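Local coordinates for outer membrane associated protein (Francisella tularensis subsp. tularensis, PDB 6U83) that binds D-alanine in a pocket of its OmpA-like domain, the type of domain that in relatives holds peptidoglycan, and as a whole protein may act as an outer-membrane porin, at residues Y112-K115 / L116-R120; F82-F85 / I86-N90; V124-Y127 / M128-L131. All blocks are in the same frame, centred on the assembly; numbering follows the deposited sequence.

Interaction 1: Y112-K115 / L116-R120. With DAL (D-alanine), chain D.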
loop_
_atom_site.group_PDB
_atom_site.type_symbol
_atom_site.label_atom_id
_atom_site.label_comp_id
_atom_site.label_asym_id
_atom_site.label_seq_id
_atom_site.Cartn_x
_atom_site.Cartn_y
_atom_site.Cartn_z
ATOM N N TYR A 112 9.429 -19.274 -5.452
ATOM C CA TYR A 112 8.706 -18.653 -6.555
ATOM C C TYR A 112 7.880 -17.468 -6.072
ATOM O O TYR A 112 7.956 -16.369 -6.633
ATOM C CB TYR A 112 7.799 -19.688 -7.225
ATOM C CG TYR A 112 6.997 -19.164 -8.406
ATOM C CD1 TYR A 112 5.788 -18.483 -8.226
ATOM C CD2 TYR A 112 7.444 -19.370 -9.702
ATOM C CE1 TYR A 112 5.053 -18.017 -9.325
ATOM C CE2 TYR A 112 6.740 -18.906 -10.777
ATOM C CZ TYR A 112 5.545 -18.235 -10.586
ATOM O OH TYR A 112 4.879 -17.795 -11.694
ATOM N N ASN A 113 7.075 -17.675 -5.035
ATOM C CA ASN A 113 6.152 -16.622 -4.613
ATOM C C ASN A 113 6.858 -15.519 -3.849
ATOM O O ASN A 113 6.397 -14.371 -3.848
ATOM C CB ASN A 113 5.049 -17.218 -3.763
ATOM C CG ASN A 113 3.986 -17.892 -4.604
ATOM O OD1 ASN A 113 3.150 -17.219 -5.220
ATOM N ND2 ASN A 113 4.014 -19.226 -4.644
ATOM N N GLN A 114 7.967 -15.852 -3.187
ATOM C CA GLN A 114 8.828 -14.821 -2.635
ATOM C C GLN A 114 9.320 -13.887 -3.735
ATOM O O GLN A 114 9.306 -12.658 -3.584
ATOM C CB GLN A 114 10.013 -15.475 -1.911
ATOM C CG GLN A 114 11.117 -14.526 -1.501
ATOM C CD GLN A 114 10.734 -13.664 -0.315
ATOM O OE1 GLN A 114 10.027 -14.111 0.593
ATOM N NE2 GLN A 114 11.202 -12.418 -0.314
ATOM N N LYS A 115 9.787 -14.457 -4.842
ATOM C CA LYS A 115 10.281 -13.619 -5.926
ATOM C C LYS A 115 9.137 -12.808 -6.515
ATOM O O LYS A 115 9.267 -11.600 -6.747
ATOM C CB LYS A 115 10.960 -14.482 -6.990
ATOM C CG LYS A 115 12.419 -14.139 -7.232
ATOM C CD LYS A 115 13.239 -14.212 -5.951
ATOM C CE LYS A 115 14.646 -13.624 -6.128
ATOM N NZ LYS A 115 15.258 -13.326 -4.798
ATOM N N LEU A 116 8.000 -13.463 -6.739
ATOM C CA LEU A 116 6.816 -12.775 -7.231
ATOM C C LEU A 116 6.501 -11.565 -6.367
ATOM O O LEU A 116 6.340 -10.447 -6.873
ATOM C CB LEU A 116 5.656 -13.765 -7.265
ATOM C CG LEU A 116 4.304 -13.224 -7.679
ATOM C CD1 LEU A 116 4.420 -12.401 -8.963
ATOM C CD2 LEU A 116 3.337 -14.403 -7.824
ATOM N N SER A 117 6.498 -11.754 -5.047
ATOM C CA SER A 117 6.128 -10.659 -4.157
ATOM C C SER A 117 7.142 -9.528 -4.212
ATOM O O SER A 117 6.774 -8.351 -4.119
ATOM C CB SER A 117 5.993 -11.172 -2.730
ATOM O OG SER A 117 7.274 -11.448 -2.217
ATOM N N GLU A 118 8.423 -9.870 -4.326
ATOM C CA GLU A 118 9.455 -8.863 -4.535
ATOM C C GLU A 118 9.205 -8.080 -5.813
ATOM O O GLU A 118 9.390 -6.859 -5.846
ATOM C CB GLU A 118 10.837 -9.521 -4.595
ATOM C CG GLU A 118 11.301 -10.150 -3.294
ATOM C CD GLU A 118 12.639 -10.877 -3.428
ATOM O OE1 GLU A 118 13.612 -10.270 -3.914
ATOM O OE2 GLU A 118 12.720 -12.066 -3.059
ATOM N N LYS A 119 8.816 -8.777 -6.884
ATOM C CA LYS A 119 8.524 -8.119 -8.150
ATOM C C LYS A 119 7.332 -7.188 -8.023
ATOM O O LYS A 119 7.280 -6.156 -8.702
ATOM C CB LYS A 119 8.238 -9.156 -9.236
ATOM C CG LYS A 119 9.424 -10.015 -9.713
ATOM C CD LYS A 119 8.917 -11.012 -10.779
ATOM C CE LYS A 119 10.032 -11.752 -11.459
ATOM N NZ LYS A 119 9.464 -12.735 -12.454
ATOM N N ARG A 120 6.365 -7.535 -7.165
ATOM C CA ARG A 120 5.211 -6.666 -6.958
ATOM C C ARG A 120 5.628 -5.387 -6.236
ATOM O O ARG A 120 5.304 -4.275 -6.677
ATOM C CB ARG A 120 4.130 -7.426 -6.182
ATOM C CG ARG A 120 3.398 -8.511 -7.036
ATOM C CD ARG A 120 2.376 -9.349 -6.223
ATOM N NE ARG A 120 1.577 -10.158 -7.140
ATOM C CZ ARG A 120 1.008 -11.324 -6.840
ATOM N NH1 ARG A 120 1.149 -11.866 -5.628
ATOM N NH2 ARG A 120 0.285 -11.944 -7.766
HETATM N N DAL D . 0.466 -17.320 -5.541
HETATM C CA DAL D . -0.039 -16.628 -6.718
HETATM C CB DAL D . 0.689 -17.116 -7.981
HETATM C C DAL D . 0.058 -15.109 -6.594
HETATM O O DAL D . -0.204 -14.418 -7.581
HETATM O OXT DAL D . 0.389 -14.544 -5.534
#
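Gln114 O is gripped by two donors that reach it from the same face of its carbonyl plane. Glu118 N makes the regular i to i+4 helical bond to Gln114 O at 3.0 Å, and Ser117 OG adds a shorter one to Gln114 O at 2.7 Å. The hydroxyl can turn back to this carbonyl because OG stands between the backbone N and the carbonyl carbon of Ser117 (chi1 72°). Gly144 N is also hydrogen-bonded to Ser117 OG, so the buried hydroxyl has two partners.

A second double grip falls on Glu118 OE2. Gln114 NE2 bonds to Glu118 OE2 at 3.2 Å; the acceptor lies almost in the amide plane (4° out of it), whereas the donor stands above the carboxylate plane. The two flat groups are turned 56° apart. Lys115 NZ forms a salt bridge with the same Glu118 OE2 at 3.3 Å, its hydrogen bond being weak, and the lysine chain bends at chi2 to cross the glutamate.

Ligand recognition occupies another side of the helix. Arg120 uses both terminal nitrogens on the D-alanine carboxylate, NH1 to OXT at 2.8 Å and NH2 to O at 2.5 Å, a two-pronged pairing reminiscent of the arginine that holds the peptidoglycan carboxylate in OmpA-like relatives. Leu116 CG sits over the guanidinium centre, backing one of its faces, and Leu116 CD2 touches D-alanine O at 3.5 Å. At the other end of the ligand, Asn113 OD1 accepts from the D-alanine N at 2.7 Å. D-alanine is also hydrogen-bonded to Asp67 N and Ser101 O.

These residues lie in the early turns of helix 110-130, the connection between strands 94-98 and 138-142 of a beta-alpha-beta unit, with Gly142 O, at the end of strand 138-142, weakly bonded to Gln114 NE2.

Interaction 2: F82-F85 / I86-N90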
loop_
_atom_site.group_PDB
_atom_site.type_symbol
_atom_site.label_atom_id
_atom_site.label_comp_id
_atom_site.label_asym_id
_atom_site.label_seq_id
_atom_site.Cartn_x
_atom_site.Cartn_y
_atom_site.Cartn_z
ATOM N N PHE A 82 -1.373 8.168 -2.864
ATOM C CA PHE A 82 -0.426 7.850 -1.804
ATOM C C PHE A 82 0.828 8.701 -1.928
ATOM O O PHE A 82 1.298 9.285 -0.947
ATOM C CB PHE A 82 -0.086 6.364 -1.886
ATOM C CG PHE A 82 0.638 5.838 -0.698
ATOM C CD1 PHE A 82 0.009 5.750 0.523
ATOM C CD2 PHE A 82 1.933 5.392 -0.812
ATOM C CE1 PHE A 82 0.658 5.246 1.605
ATOM C CE2 PHE A 82 2.582 4.888 0.270
ATOM C CZ PHE A 82 1.944 4.815 1.482
ATOM N N VAL A 83 1.380 8.792 -3.142
ATOM C CA VAL A 83 2.606 9.554 -3.356
ATOM C C VAL A 83 2.359 11.042 -3.135
ATOM O O VAL A 83 3.197 11.745 -2.551
ATOM C CB VAL A 83 3.163 9.268 -4.762
ATOM C CG1 VAL A 83 4.301 10.214 -5.098
ATOM C CG2 VAL A 83 3.618 7.816 -4.863
ATOM N N ASN A 84 1.205 11.543 -3.594
ATOM C CA ASN A 84 0.852 12.951 -3.419
ATOM C C ASN A 84 0.844 13.346 -1.946
ATOM O O ASN A 84 1.204 14.479 -1.596
ATOM C CB ASN A 84 -0.518 13.218 -4.054
ATOM C CG ASN A 84 -0.593 14.562 -4.759
ATOM O OD1 ASN A 84 -0.222 14.680 -5.930
ATOM N ND2 ASN A 84 -1.084 15.580 -4.056
ATOM N N PHE A 85 0.451 12.421 -1.072
ATOM C CA PHE A 85 0.487 12.676 0.362
ATOM C C PHE A 85 1.920 12.682 0.884
ATOM O O PHE A 85 2.286 13.529 1.710
ATOM C CB PHE A 85 -0.355 11.617 1.065
ATOM C CG PHE A 85 -0.341 11.706 2.563
ATOM C CD1 PHE A 85 -1.042 12.697 3.216
ATOM C CD2 PHE A 85 0.320 10.758 3.315
ATOM C CE1 PHE A 85 -1.058 12.760 4.588
ATOM C CE2 PHE A 85 0.312 10.819 4.689
ATOM C CZ PHE A 85 -0.380 11.823 5.326
ATOM N N ILE A 86 2.743 11.746 0.406
ATOM C CA ILE A 86 4.143 11.694 0.813
ATOM C C ILE A 86 4.861 12.985 0.428
ATOM O O ILE A 86 5.591 13.570 1.235
ATOM C CB ILE A 86 4.827 10.460 0.201
ATOM C CG1 ILE A 86 4.250 9.188 0.815
ATOM C CG2 ILE A 86 6.344 10.517 0.394
ATOM C CD1 ILE A 86 4.480 7.977 -0.049
ATOM N N LYS A 87 4.659 13.453 -0.808
ATOM C CA LYS A 87 5.331 14.678 -1.237
ATOM C C LYS A 87 4.820 15.898 -0.478
ATOM O O LYS A 87 5.570 16.855 -0.262
ATOM C CB LYS A 87 5.162 14.882 -2.744
ATOM C CG LYS A 87 5.897 13.867 -3.611
ATOM C CD LYS A 87 5.965 14.305 -5.083
ATOM C CE LYS A 87 4.599 14.295 -5.758
ATOM N NZ LYS A 87 4.651 14.865 -7.138
ATOM N N ASP A 88 3.553 15.885 -0.067
ATOM C CA ASP A 88 3.017 17.030 0.655
ATOM C C ASP A 88 3.382 16.985 2.128
ATOM O O ASP A 88 3.645 18.028 2.734
ATOM C CB ASP A 88 1.502 17.106 0.484
ATOM C CG ASP A 88 1.099 17.847 -0.774
ATOM O OD1 ASP A 88 1.744 18.872 -1.091
ATOM O OD2 ASP A 88 0.143 17.403 -1.451
ATOM N N SER A 89 3.406 15.797 2.720
ATOM C CA SER A 89 3.787 15.665 4.119
ATOM C C SER A 89 5.289 15.745 4.333
ATOM O O SER A 89 5.736 15.701 5.483
ATOM C CB SER A 89 3.261 14.347 4.682
ATOM O OG SER A 89 1.850 14.301 4.579
ATOM N N ASN A 90 6.068 15.871 3.259
ATOM C CA ASN A 90 7.525 15.843 3.336
ATOM C C ASN A 90 7.999 14.615 4.119
ATOM O O ASN A 90 8.912 14.684 4.946
ATOM C CB ASN A 90 8.057 17.145 3.935
ATOM C CG ASN A 90 7.532 18.373 3.204
ATOM O OD1 ASN A 90 6.558 19.000 3.632
ATOM N ND2 ASN A 90 8.162 18.706 2.082
#
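The last turns of helix 73-89 join Phe85 to Ser89, and the carbonyl of Phe85 takes two bonds from this one serine. Ser89 N lies 2.7 Å from Phe85 O and Ser89 OG 3.0 Å from Phe85 O, the hydroxyl standing well above the carbonyl plane (36°). With OG beside the backbone N of Ser89 (chi1 -60°), the hydroxyl folds back along the helix and comes to rest over one face of the Phe85 ring, offset toward its rim and 3.3 Å from Phe85 CE1. Since the hydroxyl donates to Phe85 O, its oxygen meets the ring by close packing. Beyond this turn Asn90 is the first residue to leave helical geometry, with a positive phi of 51°.

One turn earlier the apolar side is built in the same i to i+4 spacing. Ile86 CD1 touches Phe82 CE2 at 3.6 Å, approaching the ring obliquely, while Ile86 N bonds to Phe82 O at 3.2 Å. On the flank, Lys87 N bonds more tightly to Val83 O (2.8 Å), and the aliphatic part of Lys87 crosses Val83.

Both phenylalanines pack on the sheet: Phe82 and Phe85 touch Val58 of strand 55-63 and Val166 of strand 161-172, Ser89 touches Ala168 of that second strand, and Ile86 lies with Phe82 on Val94 of strand 94-98.

Interaction 3: V124-Y127 / M128-L131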
loop_
_atom_site.group_PDB
_atom_site.type_symbol
_atom_site.label_atom_id
_atom_site.label_comp_id
_atom_site.label_asym_id
_atom_site.label_seq_id
_atom_site.Cartn_x
_atom_site.Cartn_y
_atom_site.Cartn_z
ATOM N N VAL A 124 5.399 -1.471 -7.665
ATOM C CA VAL A 124 4.826 -0.326 -6.956
ATOM C C VAL A 124 5.849 0.796 -6.871
ATOM O O VAL A 124 5.557 1.958 -7.188
ATOM C CB VAL A 124 4.323 -0.741 -5.564
ATOM C CG1 VAL A 124 4.044 0.494 -4.724
ATOM C CG2 VAL A 124 3.061 -1.552 -5.690
ATOM N N ALA A 125 7.084 0.446 -6.487
ATOM C CA ALA A 125 8.118 1.455 -6.279
ATOM C C ALA A 125 8.514 2.118 -7.588
ATOM O O ALA A 125 8.788 3.323 -7.619
ATOM C CB ALA A 125 9.336 0.832 -5.611
ATOM N N ASP A 126 8.559 1.346 -8.676
ATOM C CA ASP A 126 8.875 1.925 -9.974
ATOM C C ASP A 126 7.893 3.028 -10.329
ATOM O O ASP A 126 8.299 4.124 -10.733
ATOM C CB ASP A 126 8.866 0.838 -11.045
ATOM C CG ASP A 126 10.131 -0.002 -11.040
ATOM O OD1 ASP A 126 11.022 0.242 -10.193
ATOM O OD2 ASP A 126 10.237 -0.907 -11.899
ATOM N N TYR A 127 6.592 2.761 -10.161
ATOM C CA TYR A 127 5.575 3.756 -10.495
ATOM C C TYR A 127 5.699 4.992 -9.618
ATOM O O TYR A 127 5.552 6.121 -10.102
ATOM C CB TYR A 127 4.179 3.155 -10.356
ATOM C CG TYR A 127 3.099 4.039 -10.951
ATOM C CD1 TYR A 127 3.112 4.371 -12.304
ATOM C CD2 TYR A 127 2.064 4.540 -10.164
ATOM C CE1 TYR A 127 2.125 5.179 -12.859
ATOM C CE2 TYR A 127 1.069 5.345 -10.713
ATOM C CZ TYR A 127 1.108 5.658 -12.056
ATOM O OH TYR A 127 0.133 6.460 -12.595
ATOM N N MET A 128 5.945 4.796 -8.323
ATOM C CA MET A 128 6.187 5.926 -7.434
ATOM C C MET A 128 7.282 6.821 -7.986
ATOM O O MET A 128 7.179 8.052 -7.927
ATOM C CB MET A 128 6.569 5.421 -6.046
ATOM C CG MET A 128 5.468 4.655 -5.373
ATOM S SD MET A 128 5.945 4.155 -3.720
ATOM C CE MET A 128 4.341 4.049 -2.926
ATOM N N LYS A 129 8.331 6.215 -8.543
ATOM C CA LYS A 129 9.427 7.002 -9.089
ATOM C C LYS A 129 8.984 7.776 -10.324
ATOM O O LYS A 129 9.361 8.943 -10.496
ATOM C CB LYS A 129 10.622 6.096 -9.400
ATOM C CG LYS A 129 11.368 5.613 -8.153
ATOM C CD LYS A 129 12.548 4.728 -8.501
ATOM C CE LYS A 129 12.252 3.256 -8.237
ATOM N NZ LYS A 129 13.453 2.394 -8.514
ATOM N N GLN A 130 8.178 7.149 -11.192
ATOM C CA GLN A 130 7.635 7.863 -12.347
ATOM C C GLN A 130 6.881 9.111 -11.911
ATOM O O GLN A 130 6.909 10.138 -12.599
ATOM C CB GLN A 130 6.714 6.947 -13.156
ATOM C CG GLN A 130 7.407 5.789 -13.855
ATOM C CD GLN A 130 6.423 4.853 -14.538
ATOM O OE1 GLN A 130 5.532 5.293 -15.269
ATOM N NE2 GLN A 130 6.571 3.554 -14.290
ATOM N N LEU A 131 6.223 9.048 -10.756
ATOM C CA LEU A 131 5.406 10.137 -10.245
ATOM C C LEU A 131 6.205 11.284 -9.633
ATOM O O LEU A 131 5.594 12.228 -9.121
ATOM C CB LEU A 131 4.433 9.575 -9.218
ATOM C CG LEU A 131 3.503 8.531 -9.837
ATOM C CD1 LEU A 131 2.571 7.941 -8.798
ATOM C CD2 LEU A 131 2.710 9.153 -10.962
#
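Tyr127 and Leu131 meet near the C-terminal end of helix 110-130, the helical crossover of a beta-alpha-beta unit. Leu131 lies over a face of the tyrosine ring in a CH-pi contact: Leu131 CG is 4.3 Å from the Tyr127 ring centroid and 17° off the ring normal, and Leu131 CD1 approaches Tyr127 CE2 to 3.6 Å. Gln130 crosses the ring nearly at a right angle, its amide plane 84° from the ring plane, with Gln130 OE1 3.9 Å from Tyr127 CD1.

Met128 serves the inner side with Val124. Its chain is extended beyond CG and runs alongside Val124, so that Met128 CE meets Val124 CG1 at 4.0 Å; the backbone bond from Met128 N to Val124 O (3.1 Å) ties the same pair. Both side chains pack on Val96 of strand 94-98, and Met128 also reaches Ile138 of strand 138-142.

At the partly exposed flank, Asp126 has its firmer partner one turn back, in Gln122 NE2. Lys129, bent at chi3, offers the same carboxylate oxygen only a long salt bridge, with NZ 3.7 Å from Asp126 OD1.

How the interactions relate
From the N terminus the order is interaction 2, then 1, then 3. Each spans adjoining helical turns, so none closes a long loop, and they follow in series without nesting or crossing. Interactions 1 and 3 share helix 110-130, with centres about 17 Å apart: the first lies at its ligand-binding end, the second near its C-terminal end. Interaction 2, on helix 73-89, is about 26 Å from interaction 1, centre to centre, and does not touch it. It does meet interaction 3: Phe82 CD2 lies 3.5 Å from Met128 CE and Val83 packs on Met128, joining the two helices, while Lys87 NZ makes a weak hydrogen bond to Leu131 O just past the end of helix 110-130.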